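Local coordinates for probable peptidyl-prolyl cis-trans isomerase (Mimivirus, PDB 2OSE) that is a virion-associated, trimer-forming member of the cyclophilin family and may bind cyclosporin A and isomerise peptidyl-prolyl bonds, at the interface of chains A and B. Sequence-based numbering; all coordinates share one arbitrary frame. Chains: chain A/B, Probable peptidyl-prolyl cis-trans isomerase.

Contact 1: the interface of chains A and B. Residues chain A 190-191, 193; chain B 132-135, 167.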
# COMPACT_ATOMS: atom_id res chain seq x y z
N TYR A 190 6.41 -12.33 -6.93
CA TYR A 190 6.37 -13.52 -6.11
C TYR A 190 5.53 -13.10 -4.91
O TYR A 190 5.76 -12.03 -4.37
CB TYR A 190 7.78 -13.84 -5.59
CG TYR A 190 8.67 -14.49 -6.60
CD1 TYR A 190 8.36 -15.74 -7.12
CD2 TYR A 190 9.85 -13.87 -7.04
CE1 TYR A 190 9.17 -16.39 -8.03
CE2 TYR A 190 10.71 -14.52 -7.97
CZ TYR A 190 10.34 -15.78 -8.46
OH TYR A 190 11.12 -16.50 -9.37
N ALA A 191 4.57 -13.93 -4.52
CA ALA A 191 3.73 -13.66 -3.34
C ALA A 191 4.62 -13.46 -2.12
O ALA A 191 5.58 -14.26 -1.88
CB ALA A 191 2.76 -14.79 -3.14
N ARG A 193 6.90 -11.08 -1.65
CA ARG A 193 8.14 -10.39 -1.93
C ARG A 193 7.83 -8.91 -2.17
O ARG A 193 7.12 -8.58 -3.12
CB ARG A 193 8.81 -10.98 -3.18
CG ARG A 193 10.03 -10.19 -3.75
CD ARG A 193 11.17 -9.99 -2.73
NE ARG A 193 11.70 -11.23 -2.20
CZ ARG A 193 12.63 -11.31 -1.26
NH1 ARG A 193 13.14 -10.21 -0.74
NH2 ARG A 193 13.06 -12.50 -0.83
N VAL B 132 10.99 -16.96 0.62
CA VAL B 132 10.41 -16.26 -0.52
C VAL B 132 11.55 -15.83 -1.48
O VAL B 132 12.50 -15.15 -1.05
CB VAL B 132 9.57 -15.05 -0.04
CG1 VAL B 132 8.99 -14.24 -1.24
CG2 VAL B 132 8.43 -15.53 0.91
N PRO B 133 11.48 -16.26 -2.75
CA PRO B 133 12.54 -15.91 -3.69
C PRO B 133 12.49 -14.41 -4.10
O PRO B 133 11.48 -13.73 -3.92
CB PRO B 133 12.26 -16.81 -4.90
CG PRO B 133 10.80 -17.07 -4.84
CD PRO B 133 10.41 -17.05 -3.39
N TYR B 134 13.62 -13.91 -4.59
CA TYR B 134 13.63 -12.67 -5.38
C TYR B 134 14.56 -12.85 -6.61
O TYR B 134 15.28 -13.85 -6.71
CB TYR B 134 14.04 -11.47 -4.53
CG TYR B 134 15.50 -11.39 -4.18
CD1 TYR B 134 16.39 -10.68 -5.00
CD2 TYR B 134 15.99 -11.98 -3.02
CE1 TYR B 134 17.72 -10.57 -4.68
CE2 TYR B 134 17.33 -11.86 -2.68
CZ TYR B 134 18.19 -11.16 -3.52
OH TYR B 134 19.51 -11.04 -3.21
N THR B 135 14.48 -11.90 -7.55
CA THR B 135 15.23 -11.95 -8.82
C THR B 135 16.13 -10.73 -8.89
O THR B 135 15.71 -9.61 -8.54
CB THR B 135 14.27 -12.03 -10.02
OG1 THR B 135 13.47 -13.20 -9.91
CG2 THR B 135 15.03 -12.14 -11.33
N GLN B 167 8.94 -21.02 -4.22
CA GLN B 167 8.53 -20.72 -2.85
C GLN B 167 8.84 -21.98 -2.06
O GLN B 167 7.96 -22.80 -1.81
CB GLN B 167 7.05 -20.32 -2.79
CG GLN B 167 6.71 -19.03 -3.61
CD GLN B 167 6.74 -17.74 -2.81
OE1 GLN B 167 7.33 -17.65 -1.75
NE2 GLN B 167 6.04 -16.72 -3.33
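On one face of the A:Tyr190 phenol ring sits the B:Pro133 pyrrolidine, whose CG stands 3.6 Å from the ring centroid in a CH-pi contact. At the edge of the same ring, in its plane, the B:Thr135 hydroxyl oxygen OG1 lies 3.6 Å from A:Tyr190 CE2, the two side chains crossing at about a right angle. The second flat group, the A:Arg193 guanidinium, has B:Tyr134 CB over one face, offset toward its rim, while the phenol of B:Tyr134 is turned 60° from the guanidinium plane. This shows how an arginine can read a backbone: the chain leaves with CG anti to the backbone N (chi1 170°), bends at chi2 and chi3, and so folds the guanidinium back along B:Val132 and B:Pro133. There NE donates to the carbonyl O of B:Pro133 at 3.0 Å, and NH2 donates to the carbonyl O of B:Val132 at 2.7 Å. Both nitrogens come from above the carbonyl planes, away from the lone pairs. The B:Val132 oxygen nevertheless lies in the guanidinium plane, whereas that of B:Pro133 is tilted from it; together the two bonds fix the rotation of the group. Closer to the backbone, A:Arg193 CB packs on B:Val132 CG1 at 3.8 Å. In cyclophilins the stretch equivalent to B:132-135 probably borders the substrate groove, which the loop from chain A would then enter much as a peptide does. On the side of the patch away from the guanidinium, the B:Gln167 chain, bent at chi2 (-94°), presents its amide NE2 to the carbonyl O of A:Ala191 at 2.9 Å, in the carbonyl plane, on a lone pair and nearly straight.

Contact 2: the interface of chains A and B. Residues chain A 194; chain B 82, 94, 101.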
# COMPACT_ATOMS: atom_id res chain seq x y z
N LYS A 194 8.35 -8.02 -1.33
CA LYS A 194 8.25 -6.62 -1.72
C LYS A 194 9.41 -6.14 -2.62
O LYS A 194 10.58 -6.53 -2.44
CB LYS A 194 7.94 -5.67 -0.55
CG LYS A 194 8.81 -5.77 0.64
CD LYS A 194 8.19 -4.98 1.76
CE LYS A 194 9.26 -4.22 2.51
NZ LYS A 194 8.64 -3.50 3.64
N HIS B 82 4.56 -8.46 6.96
CA HIS B 82 4.38 -7.35 5.99
C HIS B 82 3.43 -7.63 4.84
O HIS B 82 2.92 -6.69 4.20
CB HIS B 82 5.74 -6.80 5.50
CG HIS B 82 6.61 -7.80 4.78
ND1 HIS B 82 6.27 -8.35 3.56
CD2 HIS B 82 7.84 -8.28 5.07
CE1 HIS B 82 7.25 -9.13 3.14
NE2 HIS B 82 8.21 -9.11 4.04
N ASP B 94 11.90 -8.69 7.14
CA ASP B 94 12.60 -7.40 6.99
C ASP B 94 13.36 -7.06 8.25
O ASP B 94 12.91 -6.21 9.05
CB ASP B 94 11.62 -6.28 6.68
CG ASP B 94 11.39 -6.09 5.21
OD1 ASP B 94 11.80 -6.95 4.39
OD2 ASP B 94 10.79 -5.04 4.88
N SER B 101 13.21 -0.17 6.03
CA SER B 101 12.74 -1.58 6.03
C SER B 101 13.28 -2.48 4.91
O SER B 101 12.83 -2.39 3.77
CB SER B 101 11.21 -1.61 5.99
OG SER B 101 10.73 -2.94 6.17
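A:Lys194 CD stands loosely over one face of the B:His82 imidazole, and the next carbon, CE, meets B:Asp94 CG at 3.9 Å; these two contacts are the apolar centre of a small patch that hides 127 Å² of protein surface. CD is 4.3 Å above the B:His82 ring plane, displaced toward the rim on the ND1 side, a loose contact that probably adds little grip. Here a long side chain spends its carbons on one neighbour and its charge on another. CG of A:Lys194 lies between the backbone N and the carbonyl carbon (chi1 52°), and a bend at chi3 (-139°) then carries the ammonium group past the imidazole to the carboxylate of B:Asp94 and the hydroxyl of B:Ser101. A:Lys194 and B:Asp94 approach from opposite directions, and NZ forms a salt bridge with the carboxylate oxygen OD2 at 2.9 Å; as a hydrogen bond the pair is weak, and the attraction is probably mainly one of charge. Further out, the B:Ser101 hydroxyl OG is a second, weak partner of NZ at 3.3 Å. That hydroxyl meets B:Asp94 OD2 as well, donating to it at 2.5 Å on the anti side, 21° out of the carboxylate plane, and this bond probably helps to orient the carboxylate that receives the lysine. NZ lies 5.4 Å from B:His82 ND1, not in contact with it. The patch gives the trimer an electrostatic tether, in which chain A places a basic side chain on a face of chain B that, by family resemblance, probably adjoins the substrate groove.

Contact 1 and contact 2 lie about 12 Å apart, measured between the centres of their C-alpha atoms, and share no residue. They are joined on chain A, where the stretch 190-194 between helix 177-186 and strand 198-201 supplies the residues for both. Chain B meets it with separate parts of its fold, a segment around strand 134-135 with B:Gln167 for contact 1 and loop residues for contact 2. The interface is not an exact two-fold, as expected when one loop docks on a different surface of its neighbour; repeated head to tail, such docking could close the homotrimer.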